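PDB 5GKD: AlyGC from Glaciecola chathamensis, which is a polysaccharide lyase of family 6 that cleaves alginate, probably by beta-elimination with the help of a bound calcium ion. Local coordinates for residues N116-Y129 / L140-R153. Residues are numbered along the deposited sequence; the frame is centred on the assembly and turned at random.
With PO4 (phosphate ion), chain G.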
ATOM      1  N   ASN A 116       4.098   5.697  15.606  1.00 21.32           N
ATOM      2  CA  ASN A 116       2.990   5.500  14.688  1.00 22.72           C
ATOM      3  C   ASN A 116       3.148   4.178  13.935  1.00 19.99           C
ATOM      4  O   ASN A 116       4.259   3.802  13.593  1.00 19.83           O
ATOM      5  CB  ASN A 116       2.929   6.661  13.698  1.00 17.71           C
ATOM      6  CG  ASN A 116       1.629   6.720  12.966  1.00 22.29           C
ATOM      7  OD1 ASN A 116       1.412   5.988  11.994  1.00 20.71           O
ATOM      8  ND2 ASN A 116       0.727   7.597  13.437  1.00 21.98           N
ATOM      9  N   PRO A 117       2.057   3.464  13.653  1.00 21.55           N
ATOM     10  CA  PRO A 117       2.192   2.191  12.924  1.00 21.13           C
ATOM     11  C   PRO A 117       2.754   2.329  11.512  1.00 21.45           C
ATOM     12  O   PRO A 117       3.322   1.356  11.006  1.00 20.36           O
ATOM     13  CB  PRO A 117       0.756   1.631  12.888  1.00 23.90           C
ATOM     14  CG  PRO A 117      -0.028   2.425  13.821  1.00 23.56           C
ATOM     15  CD  PRO A 117       0.691   3.707  14.130  1.00 22.35           C
ATOM     16  N   GLU A 118       2.597   3.472  10.844  1.00 21.25           N
ATOM     17  CA  GLU A 118       3.129   3.675   9.495  1.00 18.73           C
ATOM     18  C   GLU A 118       4.357   4.565   9.551  1.00 21.07           C
ATOM     19  O   GLU A 118       4.287   5.671  10.092  1.00 22.70           O
ATOM     20  CB  GLU A 118       2.099   4.319   8.557  1.00 20.66           C
ATOM     21  CG  GLU A 118       0.891   3.479   8.256  1.00 23.53           C
ATOM     22  CD  GLU A 118      -0.023   4.121   7.223  1.00 25.54           C
ATOM     23  OE1 GLU A 118       0.442   4.414   6.099  1.00 22.86           O
ATOM     24  OE2 GLU A 118      -1.207   4.352   7.556  1.00 30.58           O
ATOM     25  N   LYS A 119       5.463   4.108   8.950  1.00 20.16           N
ATOM     26  CA  LYS A 119       6.711   4.870   9.016  1.00 20.35           C
ATOM     27  C   LYS A 119       6.555   6.280   8.470  1.00 22.75           C
ATOM     28  O   LYS A 119       7.186   7.206   8.983  1.00 22.93           O
ATOM     29  CB  LYS A 119       7.840   4.148   8.265  1.00 19.85           C
ATOM     30  CG  LYS A 119       8.436   2.946   9.004  1.00 19.89           C
ATOM     31  CD  LYS A 119       9.644   2.362   8.256  1.00 19.42           C
ATOM     32  CE  LYS A 119      10.842   3.264   8.409  1.00 18.47           C
ATOM     33  NZ  LYS A 119      11.859   2.993   7.403  1.00 19.44           N
ATOM     34  N   PHE A 120       5.730   6.482   7.443  1.00 24.22           N
ATOM     35  CA  PHE A 120       5.663   7.797   6.820  1.00 21.80           C
ATOM     36  C   PHE A 120       4.371   8.523   7.122  1.00 21.31           C
ATOM     37  O   PHE A 120       3.987   9.444   6.400  1.00 24.56           O
ATOM     38  CB  PHE A 120       5.960   7.669   5.328  1.00 22.59           C
ATOM     39  CG  PHE A 120       7.387   7.315   5.107  1.00 20.98           C
ATOM     40  CD1 PHE A 120       7.791   6.000   5.147  1.00 19.59           C
ATOM     41  CD2 PHE A 120       8.347   8.306   5.071  1.00 20.70           C
ATOM     42  CE1 PHE A 120       9.122   5.674   5.032  1.00 19.97           C
ATOM     43  CE2 PHE A 120       9.674   7.986   4.963  1.00 20.01           C
ATOM     44  CZ  PHE A 120      10.067   6.675   4.949  1.00 19.34           C
ATOM     45  N   GLU A 121       3.717   8.138   8.204  1.00 23.01           N
ATOM     46  CA  GLU A 121       2.749   8.987   8.875  1.00 24.59           C
ATOM     47  C   GLU A 121       3.529   9.730   9.952  1.00 23.24           C
ATOM     48  O   GLU A 121       3.919   9.140  10.964  1.00 21.61           O
ATOM     49  CB  GLU A 121       1.606   8.157   9.441  1.00 20.85           C
ATOM     50  CG  GLU A 121       0.346   8.931   9.744  1.00 37.98           C
ATOM     51  CD  GLU A 121      -0.296   9.558   8.513  1.00 34.77           C
ATOM     52  OE1 GLU A 121      -0.801  10.688   8.629  1.00 41.09           O
ATOM     53  OE2 GLU A 121      -0.281   8.943   7.433  1.00 33.79           O
ATOM     54  N   GLN A 122       3.785  11.015   9.705  1.00 23.40           N
ATOM     55  CA  GLN A 122       4.730  11.822  10.467  1.00 21.30           C
ATOM     56  C   GLN A 122       4.162  12.330  11.789  1.00 22.68           C
ATOM     57  O   GLN A 122       3.019  12.784  11.859  1.00 25.75           O
ATOM     58  CB  GLN A 122       5.166  13.020   9.622  1.00 22.99           C
ATOM     59  CG  GLN A 122       5.943  14.061  10.394  1.00 24.87           C
ATOM     60  CD  GLN A 122       6.448  15.172   9.518  1.00 32.12           C
ATOM     61  OE1 GLN A 122       7.321  15.937   9.914  1.00 38.37           O
ATOM     62  NE2 GLN A 122       5.911  15.265   8.312  1.00 37.80           N
ATOM     63  N   ASP A 123       4.982  12.275  12.835  1.00 20.55           N
ATOM     64  CA  ASP A 123       4.705  12.988  14.073  1.00 20.80           C
ATOM     65  C   ASP A 123       6.038  13.359  14.719  1.00 21.67           C
ATOM     66  O   ASP A 123       7.108  13.065  14.195  1.00 20.47           O
ATOM     67  CB  ASP A 123       3.813  12.171  15.027  1.00 19.29           C
ATOM     68  CG  ASP A 123       4.462  10.854  15.492  1.00 20.28           C
ATOM     69  OD1 ASP A 123       5.666  10.596  15.237  1.00 22.99           O
ATOM     70  OD2 ASP A 123       3.751  10.054  16.130  1.00 24.20           O
ATOM     71  N   SER A 124       5.963  14.024  15.859  1.00 22.57           N
ATOM     72  CA  SER A 124       7.130  14.336  16.658  1.00 19.76           C
ATOM     73  C   SER A 124       6.845  13.883  18.073  1.00 18.84           C
ATOM     74  O   SER A 124       5.687  13.785  18.476  1.00 20.90           O
ATOM     75  CB  SER A 124       7.449  15.819  16.635  1.00 22.10           C
ATOM     76  OG  SER A 124       8.131  16.177  15.449  1.00 27.56           O
ATOM     77  N   TRP A 125       7.896  13.589  18.822  1.00 19.88           N
ATOM     78  CA  TRP A 125       7.648  13.102  20.170  1.00 16.58           C
ATOM     79  C   TRP A 125       7.631  14.222  21.197  1.00 19.45           C
ATOM     80  O   TRP A 125       6.831  14.168  22.139  1.00 19.79           O
ATOM     81  CB  TRP A 125       8.672  12.037  20.548  1.00 15.79           C
ATOM     82  CG  TRP A 125       8.331  10.694  19.973  1.00 17.38           C
ATOM     83  CD1 TRP A 125       7.286  10.397  19.124  1.00 19.18           C
ATOM     84  CD2 TRP A 125       9.003   9.459  20.223  1.00 15.27           C
ATOM     85  NE1 TRP A 125       7.301   9.061  18.811  1.00 15.86           N
ATOM     86  CE2 TRP A 125       8.334   8.462  19.485  1.00 18.18           C
ATOM     87  CE3 TRP A 125      10.115   9.098  20.988  1.00 15.87           C
ATOM     88  CZ2 TRP A 125       8.740   7.139  19.503  1.00 16.66           C
ATOM     89  CZ3 TRP A 125      10.516   7.787  20.987  1.00 15.45           C
ATOM     90  CH2 TRP A 125       9.837   6.828  20.258  1.00 18.24           C
ATOM     91  N   VAL A 126       8.489  15.235  21.048  1.00 18.82           N
ATOM     92  CA  VAL A 126       8.521  16.379  21.950  1.00 16.76           C
ATOM     93  C   VAL A 126       8.575  17.660  21.128  1.00 18.94           C
ATOM     94  O   VAL A 126       9.450  17.810  20.273  1.00 22.07           O
ATOM     95  CB  VAL A 126       9.729  16.306  22.908  1.00 19.48           C
ATOM     96  CG1 VAL A 126       9.681  17.429  23.913  1.00 15.06           C
ATOM     97  CG2 VAL A 126       9.791  14.937  23.605  1.00 15.87           C
ATOM     98  N   MET A 127       7.667  18.598  21.411  1.00 20.19           N
ATOM     99  CA  MET A 127       7.649  19.913  20.779  1.00 18.54           C
ATOM    100  C   MET A 127       7.613  20.977  21.856  1.00 20.07           C
ATOM    101  O   MET A 127       6.687  20.994  22.674  1.00 16.73           O
ATOM    102  CB  MET A 127       6.447  20.088  19.847  1.00 20.39           C
ATOM    103  CG  MET A 127       6.458  19.133  18.684  1.00 23.80           C
ATOM    104  SD  MET A 127       7.728  19.451  17.457  1.00 41.46           S
ATOM    105  CE  MET A 127       7.044  20.798  16.614  1.00 27.19           C
ATOM    106  N   VAL A 128       8.598  21.881  21.840  1.00 19.91           N
ATOM    107  CA  VAL A 128       8.714  22.933  22.848  1.00 17.74           C
ATOM    108  C   VAL A 128       8.210  24.242  22.259  1.00 17.67           C
ATOM    109  O   VAL A 128       8.610  24.627  21.153  1.00 18.52           O
ATOM    110  CB  VAL A 128      10.164  23.078  23.344  1.00 16.82           C
ATOM    111  CG1 VAL A 128      10.192  23.849  24.667  1.00 14.70           C
ATOM    112  CG2 VAL A 128      10.793  21.728  23.542  1.00 18.27           C
ATOM    113  N   TYR A 129       7.337  24.928  22.988  1.00 17.45           N
ATOM    114  CA  TYR A 129       6.893  26.279  22.646  1.00 19.69           C
ATOM    115  C   TYR A 129       7.136  27.193  23.844  1.00 18.77           C
ATOM    116  O   TYR A 129       7.616  26.758  24.888  1.00 19.42           O
ATOM    117  CB  TYR A 129       5.411  26.317  22.252  1.00 17.98           C
ATOM    118  CG  TYR A 129       5.018  25.379  21.124  1.00 21.77           C
ATOM    119  CD1 TYR A 129       4.855  24.017  21.343  1.00 18.66           C
ATOM    120  CD2 TYR A 129       4.820  25.862  19.847  1.00 19.94           C
ATOM    121  CE1 TYR A 129       4.502  23.172  20.309  1.00 23.57           C
ATOM    122  CE2 TYR A 129       4.471  25.027  18.819  1.00 24.07           C
ATOM    123  CZ  TYR A 129       4.313  23.690  19.047  1.00 26.78           C
ATOM    124  OH  TYR A 129       3.961  22.869  18.005  1.00 33.88           O
ATOM    125  N   LEU A 140      14.310   8.894  25.571  1.00 18.88           N
ATOM    126  CA  LEU A 140      13.570   8.743  24.324  1.00 17.69           C
ATOM    127  C   LEU A 140      14.283   7.741  23.431  1.00 18.96           C
ATOM    128  O   LEU A 140      15.387   8.013  22.947  1.00 19.73           O
ATOM    129  CB  LEU A 140      13.440  10.074  23.592  1.00 16.26           C
ATOM    130  CG  LEU A 140      13.004  11.225  24.486  1.00 17.41           C
ATOM    131  CD1 LEU A 140      12.921  12.516  23.694  1.00 21.84           C
ATOM    132  CD2 LEU A 140      11.657  10.871  25.103  1.00 17.93           C
ATOM    133  N   VAL A 141      13.629   6.620  23.148  1.00 16.65           N
ATOM    134  CA  VAL A 141      14.255   5.568  22.366  1.00 17.25           C
ATOM    135  C   VAL A 141      13.258   4.980  21.374  1.00 19.53           C
ATOM    136  O   VAL A 141      12.072   4.807  21.678  1.00 20.51           O
ATOM    137  CB  VAL A 141      14.841   4.474  23.285  1.00 18.45           C
ATOM    138  CG1 VAL A 141      13.738   3.838  24.125  1.00 15.42           C
ATOM    139  CG2 VAL A 141      15.594   3.461  22.471  1.00 17.28           C
ATOM    140  N   GLY A 142      13.743   4.695  20.175  1.00 18.98           N
ATOM    141  CA  GLY A 142      13.015   3.862  19.246  1.00 17.08           C
ATOM    142  C   GLY A 142      12.006   4.531  18.336  1.00 18.50           C
ATOM    143  O   GLY A 142      11.074   3.860  17.901  1.00 17.81           O
ATOM    144  N   LYS A 143      12.140   5.811  18.021  1.00 17.05           N
ATOM    145  CA  LYS A 143      11.203   6.404  17.067  1.00 19.18           C
ATOM    146  C   LYS A 143      11.495   5.883  15.667  1.00 20.15           C
ATOM    147  O   LYS A 143      12.606   6.050  15.161  1.00 19.40           O
ATOM    148  CB  LYS A 143      11.269   7.927  17.097  1.00 17.11           C
ATOM    149  CG  LYS A 143      10.212   8.590  16.221  1.00 17.73           C
ATOM    150  CD  LYS A 143      10.154  10.097  16.478  1.00 17.13           C
ATOM    151  CE  LYS A 143       8.848  10.732  15.943  1.00 18.55           C
ATOM    152  NZ  LYS A 143       8.671  10.699  14.452  1.00 18.92           N
ATOM    153  N   ARG A 144      10.503   5.243  15.038  1.00 23.01           N
ATOM    154  CA  ARG A 144      10.733   4.572  13.766  1.00 21.53           C
ATOM    155  C   ARG A 144      10.174   5.326  12.571  1.00 24.74           C
ATOM    156  O   ARG A 144      10.489   4.969  11.433  1.00 21.40           O
ATOM    157  CB  ARG A 144      10.132   3.159  13.757  1.00 22.83           C
ATOM    158  CG  ARG A 144       9.930   2.497  15.080  1.00 25.74           C
ATOM    159  CD  ARG A 144      11.200   2.045  15.788  1.00 24.92           C
ATOM    160  NE  ARG A 144      11.827   0.879  15.229  1.00 30.80           N
ATOM    161  CZ  ARG A 144      12.446  -0.063  15.933  1.00 26.39           C
ATOM    162  NH1 ARG A 144      12.500  -0.029  17.260  1.00 23.43           N
ATOM    163  NH2 ARG A 144      12.999  -1.056  15.288  1.00 24.24           N
ATOM    164  N   ASN A 145       9.365   6.344  12.794  1.00 21.73           N
ATOM    165  CA  ASN A 145       8.611   6.969  11.727  1.00 20.72           C
ATOM    166  C   ASN A 145       9.159   8.355  11.437  1.00 20.93           C
ATOM    167  O   ASN A 145       9.920   8.927  12.212  1.00 20.93           O
ATOM    168  CB  ASN A 145       7.134   7.063  12.102  1.00 18.64           C
ATOM    169  CG  ASN A 145       6.895   8.010  13.234  1.00 22.13           C
ATOM    170  OD1 ASN A 145       7.576   7.945  14.260  1.00 20.92           O
ATOM    171  ND2 ASN A 145       5.930   8.922  13.055  1.00 20.34           N
ATOM    172  N   LYS A 146       8.743   8.889  10.303  1.00 18.43           N
ATOM    173  CA  LYS A 146       9.155  10.216   9.892  1.00 17.98           C
ATOM    174  C   LYS A 146       8.773  11.278  10.928  1.00 18.62           C
ATOM    175  O   LYS A 146       7.732  11.210  11.588  1.00 19.70           O
ATOM    176  CB  LYS A 146       8.538  10.539   8.535  1.00 18.64           C
ATOM    177  CG  LYS A 146       8.829  11.944   8.045  1.00 20.68           C
ATOM    178  CD  LYS A 146       8.972  12.019   6.556  1.00 21.20           C
ATOM    179  CE  LYS A 146       9.323  13.425   6.106  1.00 27.78           C
ATOM    180  NZ  LYS A 146       9.854  13.411   4.712  1.00 31.10           N
ATOM    181  N   GLY A 147       9.629  12.279  11.058  1.00 19.19           N
ATOM    182  CA  GLY A 147       9.352  13.334  12.014  1.00 18.53           C
ATOM    183  C   GLY A 147      10.480  13.347  13.025  1.00 22.89           C
ATOM    184  O   GLY A 147      10.911  12.316  13.542  1.00 19.27           O
ATOM    185  N   VAL A 148      10.970  14.557  13.301  1.00 22.62           N
ATOM    186  CA  VAL A 148      12.018  14.737  14.291  1.00 20.78           C
ATOM    187  C   VAL A 148      11.546  14.174  15.634  1.00 21.50           C
ATOM    188  O   VAL A 148      10.345  14.139  15.934  1.00 20.15           O
ATOM    189  CB  VAL A 148      12.390  16.232  14.370  1.00 20.00           C
ATOM    190  CG1 VAL A 148      11.249  17.038  14.914  1.00 21.55           C
ATOM    191  CG2 VAL A 148      13.674  16.458  15.210  1.00 22.55           C
ATOM    192  N   THR A 149      12.486  13.640  16.414  1.00 21.49           N
ATOM    193  CA  THR A 149      12.112  13.161  17.741  1.00 19.58           C
ATOM    194  C   THR A 149      11.727  14.332  18.638  1.00 18.27           C
ATOM    195  O   THR A 149      10.686  14.309  19.301  1.00 18.78           O
ATOM    196  CB  THR A 149      13.249  12.339  18.355  1.00 19.41           C
ATOM    197  OG1 THR A 149      13.602  11.280  17.456  1.00 20.56           O
ATOM    198  CG2 THR A 149      12.835  11.722  19.702  1.00 18.21           C
ATOM    199  N   MET A 150      12.523  15.387  18.623  1.00 17.90           N
ATOM    200  CA  MET A 150      12.289  16.542  19.475  1.00 17.87           C
ATOM    201  C   MET A 150      12.624  17.814  18.725  1.00 18.24           C
ATOM    202  O   MET A 150      13.661  17.890  18.066  1.00 18.06           O
ATOM    203  CB  MET A 150      13.128  16.488  20.740  1.00 17.22           C
ATOM    204  CG  MET A 150      12.972  17.723  21.599  1.00 16.92           C
ATOM    205  SD  MET A 150      13.802  17.528  23.167  1.00 19.78           S
ATOM    206  CE  MET A 150      13.192  18.973  24.032  1.00 15.61           C
ATOM    207  N   ALA A 151      11.757  18.815  18.846  1.00 17.93           N
ATOM    208  CA  ALA A 151      11.982  20.089  18.192  1.00 17.72           C
ATOM    209  C   ALA A 151      11.600  21.238  19.121  1.00 18.86           C
ATOM    210  O   ALA A 151      10.775  21.087  20.023  1.00 22.37           O
ATOM    211  CB  ALA A 151      11.200  20.174  16.875  1.00 18.13           C
ATOM    212  N   VAL A 152      12.234  22.381  18.903  1.00 18.57           N
ATOM    213  CA  VAL A 152      11.851  23.663  19.492  1.00 16.19           C
ATOM    214  C   VAL A 152      11.198  24.472  18.385  1.00 17.91           C
ATOM    215  O   VAL A 152      11.824  24.713  17.350  1.00 18.24           O
ATOM    216  CB  VAL A 152      13.072  24.415  20.048  1.00 18.71           C
ATOM    217  CG1 VAL A 152      12.712  25.852  20.357  1.00 17.39           C
ATOM    218  CG2 VAL A 152      13.633  23.719  21.263  1.00 18.52           C
ATOM    219  N   ARG A 153       9.948  24.867  18.580  1.00 20.42           N
ATOM    220  CA  ARG A 153       9.221  25.654  17.594  1.00 19.25           C
ATOM    221  C   ARG A 153       9.403  27.138  17.858  1.00 19.69           C
ATOM    222  O   ARG A 153       9.489  27.574  19.000  1.00 17.36           O
ATOM    223  CB  ARG A 153       7.717  25.361  17.618  1.00 21.47           C
ATOM    224  CG  ARG A 153       7.299  24.052  17.051  1.00 28.64           C
ATOM    225  CD  ARG A 153       7.424  24.020  15.542  1.00 28.98           C
ATOM    226  NE  ARG A 153       6.177  24.238  14.813  1.00 27.49           N
ATOM    227  CZ  ARG A 153       6.154  24.732  13.579  1.00 36.75           C
ATOM    228  NH1 ARG A 153       7.293  25.087  12.995  1.00 34.86           N
ATOM    229  NH2 ARG A 153       5.015  24.902  12.928  1.00 37.72           N
TER
HETATM  230  P   PO4 G 803       2.385  23.457  14.562  1.00 45.79           P
HETATM  231  O1  PO4 G 803       3.286  24.156  15.555  1.00 36.93           O
HETATM  232  O2  PO4 G 803       0.920  23.634  14.906  1.00 33.96           O
HETATM  233  O3  PO4 G 803       2.752  21.993  14.560  1.00 40.38           O
HETATM  234  O4  PO4 G 803       2.597  24.037  13.184  1.00 47.84           O
HETATM  235  O   HOH W   1       5.829   8.134  16.313  1.00 22.68           O
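K143 lies along one face of the W125 indole, its chain running the opposite way to the tryptophan side chain. Its CB sits over the six-membered ring, 3.6 Å from the centroid and 15° off the normal, a CH-pi contact, while CE lies nearer the five-membered part. CG is anti to the backbone N and the chain stays extended until chi4 (-65°), a bend that turns the ammonium into a cluster of oxygens. Five of them surround NZ within hydrogen-bonding distance and share its three N-H groups: D123 O at 2.8 Å, D123 OD1 at 3.1 Å, which makes a salt bridge, and N145 O, N145 OD1 and G147 O. This would offset much of the cost of burying the charge.

The D123 and N145 side chains meet nearly perpendicular, with carboxylate and amide planes 83° apart. N145 ND2 comes to D123 OD1 from above the carboxylate plane, at 2.8 Å, and spends its other N-H on E121 O at 2.9 Å; with both acceptors in the amide plane, the amide's rotation is fixed. A water accepts from W125 NE1 and N116 N and lies within donating reach of D123 OD1 and N145 OD1, its protons outnumbered by acceptors, tying the indole into this network. G147 makes a CA-H...O contact with D123 O, at backbone angles that favour glycine.

Farther along, V126 and V128 pack on M150, whose extended chain carries CE to 3.7 Å from V128 CG2; M127 SD rests on A151 CB on the other face. R153 lays its aliphatic part against the Y129 ring, and R153 NE and Y129 OH both bond phosphate O1; R94 also holds this ion, probably from the crystallisation liquor.

The K143-D123-N145 cluster lies between the loops preceding strands 126-128 and 150-152, which pair in parallel as successive rungs of the right-handed parallel beta-helix of the pectate-lyase-like clan.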